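Local coordinates for autoinducer 2-binding protein LsrB (Clostridium saccharobutylicum DSM 13864, PDB 6DSP) that binds the quorum-sensing signal autoinducer-2 in its tetrahydroxytetrahydrofuran form, as a receptor of the bacterial solute-binding protein family, at residues 133-145 with 240-252. Sequence-based numbering, arbitrary orientation.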
# COMPACT_ATOMS: atom_id res chain seq x y z
N MET A 133 -4.12 -5.79 -11.22
CA MET A 133 -3.49 -6.93 -10.56
C MET A 133 -4.44 -7.56 -9.55
O MET A 133 -4.57 -8.79 -9.50
CB MET A 133 -2.22 -6.46 -9.86
CG MET A 133 -1.49 -7.56 -9.11
SD MET A 133 -0.11 -6.76 -8.26
CE MET A 133 0.57 -8.17 -7.37
N LEU A 134 -5.13 -6.73 -8.74
CA LEU A 134 -6.08 -7.26 -7.76
C LEU A 134 -7.18 -8.07 -8.44
O LEU A 134 -7.48 -9.21 -8.03
CB LEU A 134 -6.68 -6.12 -6.94
CG LEU A 134 -5.66 -5.52 -5.96
CD1 LEU A 134 -6.13 -4.13 -5.64
CD2 LEU A 134 -5.57 -6.34 -4.67
N VAL A 135 -7.78 -7.51 -9.49
CA VAL A 135 -8.85 -8.20 -10.18
C VAL A 135 -8.35 -9.48 -10.83
O VAL A 135 -9.03 -10.52 -10.78
CB VAL A 135 -9.51 -7.26 -11.20
CG1 VAL A 135 -10.56 -8.02 -12.00
CG2 VAL A 135 -10.11 -6.03 -10.49
N GLN A 136 -7.14 -9.44 -11.42
CA GLN A 136 -6.61 -10.63 -12.09
C GLN A 136 -6.32 -11.75 -11.11
O GLN A 136 -6.56 -12.93 -11.41
CB GLN A 136 -5.34 -10.27 -12.87
CG GLN A 136 -4.78 -11.46 -13.63
CD GLN A 136 -5.68 -11.85 -14.80
OE1 GLN A 136 -6.11 -11.00 -15.59
NE2 GLN A 136 -5.99 -13.14 -14.90
N MET A 137 -5.79 -11.42 -9.92
CA MET A 137 -5.60 -12.46 -8.92
C MET A 137 -6.92 -13.08 -8.53
O MET A 137 -7.02 -14.30 -8.38
CB MET A 137 -4.94 -11.88 -7.68
CG MET A 137 -3.48 -11.47 -7.89
SD MET A 137 -2.58 -11.08 -6.37
CE MET A 137 -3.49 -9.67 -5.80
N GLY A 138 -7.95 -12.24 -8.36
CA GLY A 138 -9.28 -12.76 -8.04
C GLY A 138 -9.81 -13.66 -9.14
O GLY A 138 -10.33 -14.74 -8.86
N TYR A 139 -9.70 -13.20 -10.40
CA TYR A 139 -10.13 -14.01 -11.54
C TYR A 139 -9.45 -15.38 -11.52
O TYR A 139 -10.10 -16.43 -11.65
CB TYR A 139 -9.77 -13.24 -12.82
CG TYR A 139 -10.15 -13.98 -14.09
CD1 TYR A 139 -9.35 -15.00 -14.60
CD2 TYR A 139 -11.31 -13.65 -14.79
CE1 TYR A 139 -9.68 -15.69 -15.76
CE2 TYR A 139 -11.66 -14.33 -15.96
CZ TYR A 139 -10.84 -15.35 -16.44
OH TYR A 139 -11.19 -16.03 -17.59
N ASP A 140 -8.12 -15.39 -11.36
CA ASP A 140 -7.40 -16.66 -11.40
C ASP A 140 -7.84 -17.60 -10.28
O ASP A 140 -8.04 -18.81 -10.51
CB ASP A 140 -5.91 -16.41 -11.34
CG ASP A 140 -5.39 -15.77 -12.63
OD1 ASP A 140 -6.06 -15.87 -13.67
OD2 ASP A 140 -4.29 -15.20 -12.62
N SER A 141 -8.02 -17.07 -9.08
CA SER A 141 -8.44 -17.93 -7.97
C SER A 141 -9.87 -18.41 -8.16
O SER A 141 -10.19 -19.54 -7.78
CB SER A 141 -8.27 -17.19 -6.64
OG SER A 141 -6.89 -17.01 -6.37
N LEU A 142 -10.75 -17.57 -8.71
CA LEU A 142 -12.12 -17.99 -8.99
C LEU A 142 -12.14 -19.15 -9.97
O LEU A 142 -12.84 -20.15 -9.76
CB LEU A 142 -12.91 -16.80 -9.55
CG LEU A 142 -13.35 -15.75 -8.52
CD1 LEU A 142 -13.72 -14.45 -9.23
CD2 LEU A 142 -14.50 -16.25 -7.64
N LYS A 143 -11.35 -19.04 -11.05
CA LYS A 143 -11.30 -20.14 -12.01
C LYS A 143 -10.78 -21.42 -11.36
O LYS A 143 -11.31 -22.51 -11.63
CB LYS A 143 -10.46 -19.72 -13.21
CG LYS A 143 -10.47 -20.72 -14.35
CD LYS A 143 -9.86 -20.07 -15.60
CE LYS A 143 -9.92 -21.02 -16.78
NZ LYS A 143 -11.31 -21.56 -16.93
N GLU A 144 -9.82 -21.30 -10.43
CA GLU A 144 -9.23 -22.48 -9.81
C GLU A 144 -10.17 -23.17 -8.83
O GLU A 144 -9.97 -24.36 -8.55
CB GLU A 144 -7.92 -22.12 -9.14
CG GLU A 144 -6.86 -21.82 -10.19
CD GLU A 144 -5.70 -21.01 -9.67
OE1 GLU A 144 -5.70 -20.63 -8.49
OE2 GLU A 144 -4.79 -20.73 -10.48
N ARG A 145 -11.20 -22.48 -8.33
CA ARG A 145 -12.20 -23.14 -7.50
C ARG A 145 -13.42 -23.57 -8.29
O ARG A 145 -14.44 -23.93 -7.70
CB ARG A 145 -12.56 -22.34 -6.24
CG ARG A 145 -13.37 -21.07 -6.47
CD ARG A 145 -13.91 -20.54 -5.14
NE ARG A 145 -14.67 -19.29 -5.21
CZ ARG A 145 -16.00 -19.21 -5.33
NH1 ARG A 145 -16.73 -20.32 -5.45
NH2 ARG A 145 -16.61 -18.03 -5.34
N LEU A 240 -14.79 -21.77 6.47
CA LEU A 240 -14.66 -21.74 5.02
C LEU A 240 -13.23 -21.98 4.59
O LEU A 240 -12.27 -21.76 5.33
CB LEU A 240 -15.09 -20.38 4.49
CG LEU A 240 -16.49 -19.91 4.90
CD1 LEU A 240 -16.79 -18.55 4.34
CD2 LEU A 240 -17.57 -20.89 4.47
N THR A 241 -13.10 -22.44 3.34
CA THR A 241 -11.80 -22.56 2.67
C THR A 241 -11.87 -21.85 1.33
O THR A 241 -12.91 -21.28 0.95
CB THR A 241 -11.44 -24.02 2.40
OG1 THR A 241 -12.31 -24.51 1.37
CG2 THR A 241 -11.58 -24.84 3.66
N ALA A 242 -10.73 -21.85 0.63
CA ALA A 242 -10.66 -21.29 -0.72
C ALA A 242 -11.65 -21.95 -1.67
O ALA A 242 -11.98 -21.37 -2.71
CB ALA A 242 -9.25 -21.46 -1.26
N LYS A 243 -12.16 -23.15 -1.34
CA LYS A 243 -13.15 -23.76 -2.21
C LYS A 243 -14.53 -23.13 -2.06
O LYS A 243 -15.37 -23.28 -2.96
CB LYS A 243 -13.19 -25.27 -1.94
CG LYS A 243 -11.90 -25.94 -2.40
CD LYS A 243 -11.63 -25.59 -3.88
CE LYS A 243 -10.71 -26.56 -4.57
NZ LYS A 243 -10.40 -26.07 -5.94
N ASN A 244 -14.79 -22.45 -0.93
CA ASN A 244 -16.08 -21.82 -0.68
C ASN A 244 -16.15 -20.40 -1.19
O ASN A 244 -17.19 -19.99 -1.71
CB ASN A 244 -16.36 -21.76 0.83
CG ASN A 244 -16.43 -23.13 1.46
OD1 ASN A 244 -15.57 -23.50 2.25
ND2 ASN A 244 -17.47 -23.87 1.14
N VAL A 245 -15.07 -19.64 -1.03
CA VAL A 245 -15.09 -18.21 -1.32
C VAL A 245 -13.68 -17.81 -1.72
O VAL A 245 -12.69 -18.39 -1.24
CB VAL A 245 -15.57 -17.40 -0.09
CG1 VAL A 245 -14.61 -17.58 1.11
CG2 VAL A 245 -15.74 -15.93 -0.45
N THR A 246 -13.57 -16.83 -2.61
CA THR A 246 -12.27 -16.37 -3.05
C THR A 246 -11.92 -15.06 -2.38
O THR A 246 -12.64 -14.07 -2.52
CB THR A 246 -12.19 -16.22 -4.57
OG1 THR A 246 -12.40 -17.52 -5.18
CG2 THR A 246 -10.85 -15.63 -5.00
N ILE A 247 -10.80 -15.05 -1.65
CA ILE A 247 -10.28 -13.87 -0.98
C ILE A 247 -8.91 -13.59 -1.58
O ILE A 247 -8.09 -14.50 -1.70
CB ILE A 247 -10.16 -14.14 0.53
CG1 ILE A 247 -11.55 -14.31 1.15
CG2 ILE A 247 -9.38 -12.98 1.21
CD1 ILE A 247 -11.54 -15.06 2.46
N THR A 248 -8.68 -12.34 -1.97
CA THR A 248 -7.34 -11.96 -2.41
C THR A 248 -7.10 -10.53 -1.95
O THR A 248 -7.98 -9.92 -1.33
CB THR A 248 -7.17 -12.12 -3.93
OG1 THR A 248 -5.77 -12.06 -4.25
CG2 THR A 248 -7.95 -11.07 -4.71
N GLY A 249 -5.91 -10.01 -2.22
CA GLY A 249 -5.58 -8.69 -1.72
C GLY A 249 -4.08 -8.52 -1.64
O GLY A 249 -3.33 -9.24 -2.30
N PHE A 250 -3.67 -7.53 -0.85
CA PHE A 250 -2.26 -7.20 -0.68
C PHE A 250 -1.84 -7.39 0.78
O PHE A 250 -2.45 -6.79 1.69
CB PHE A 250 -2.00 -5.74 -1.06
CG PHE A 250 -2.13 -5.44 -2.55
CD1 PHE A 250 -1.76 -6.38 -3.54
CD2 PHE A 250 -2.55 -4.18 -2.94
CE1 PHE A 250 -1.84 -6.04 -4.90
CE2 PHE A 250 -2.63 -3.83 -4.29
CZ PHE A 250 -2.27 -4.76 -5.27
N ALA A 251 -0.73 -8.11 0.99
CA ALA A 251 -0.13 -8.21 2.32
C ALA A 251 1.25 -8.82 2.16
O ALA A 251 1.50 -9.57 1.21
CB ALA A 251 -0.97 -9.04 3.29
N SER A 252 2.14 -8.51 3.10
CA SER A 252 3.46 -9.13 3.08
C SER A 252 3.31 -10.64 3.31
O SER A 252 2.42 -11.09 4.04
CB SER A 252 4.42 -8.45 4.05
OG SER A 252 3.85 -8.28 5.35
O HOH W 1 -6.96 -16.25 -3.68
O HOH W 2 -16.14 -23.13 -5.59
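L134, G138 and L142 of helix 133-144 face G249, T248 and T246 of strand 246-249, the axes of these two segments running roughly antiparallel (153°), 7.9 Å apart at their closest. At the pocket end, L134 CD2 sits over the middle of the F250 ring, 3.7 Å from its centroid, a CH-pi contact, while M133, its chain fully extended with CG anti to the backbone N (chi1 179°), carries SD to the ring edge near CE1. F250 also meets W171 and W271 edge-to-face and touches the bound ligand, so the helix backs a wall of the AI-2 site. M137 bends at chi3, bringing CE within 3.5 Å of G249 O. T248 CG2 lies against the helix backbone, 3.8 Å from G138 N and near L134 O. Strand 246-249 is an outermost strand of the four-stranded parallel sheet in one lobe of this periplasmic-binding-protein fold, and helix 127-144 packs along it. Further along, T246 CG2 presses tightly on S141 CB at 3.4 Å. S141 OG reaches I247 O through a water; R267 hydrogen-bonds S141 OG through NH1 and T248 OG1 through its carbonyl O. Beyond the helix end, R145 swings back along L142: its NE donates to T246 OG1 (2.9 Å, 148°), which lies in the guanidinium plane, while N244 O and V245 CA cover one face. NH2 forms a salt bridge with D218 OD1, and a second water joins NH1 and R145 O to K243 O.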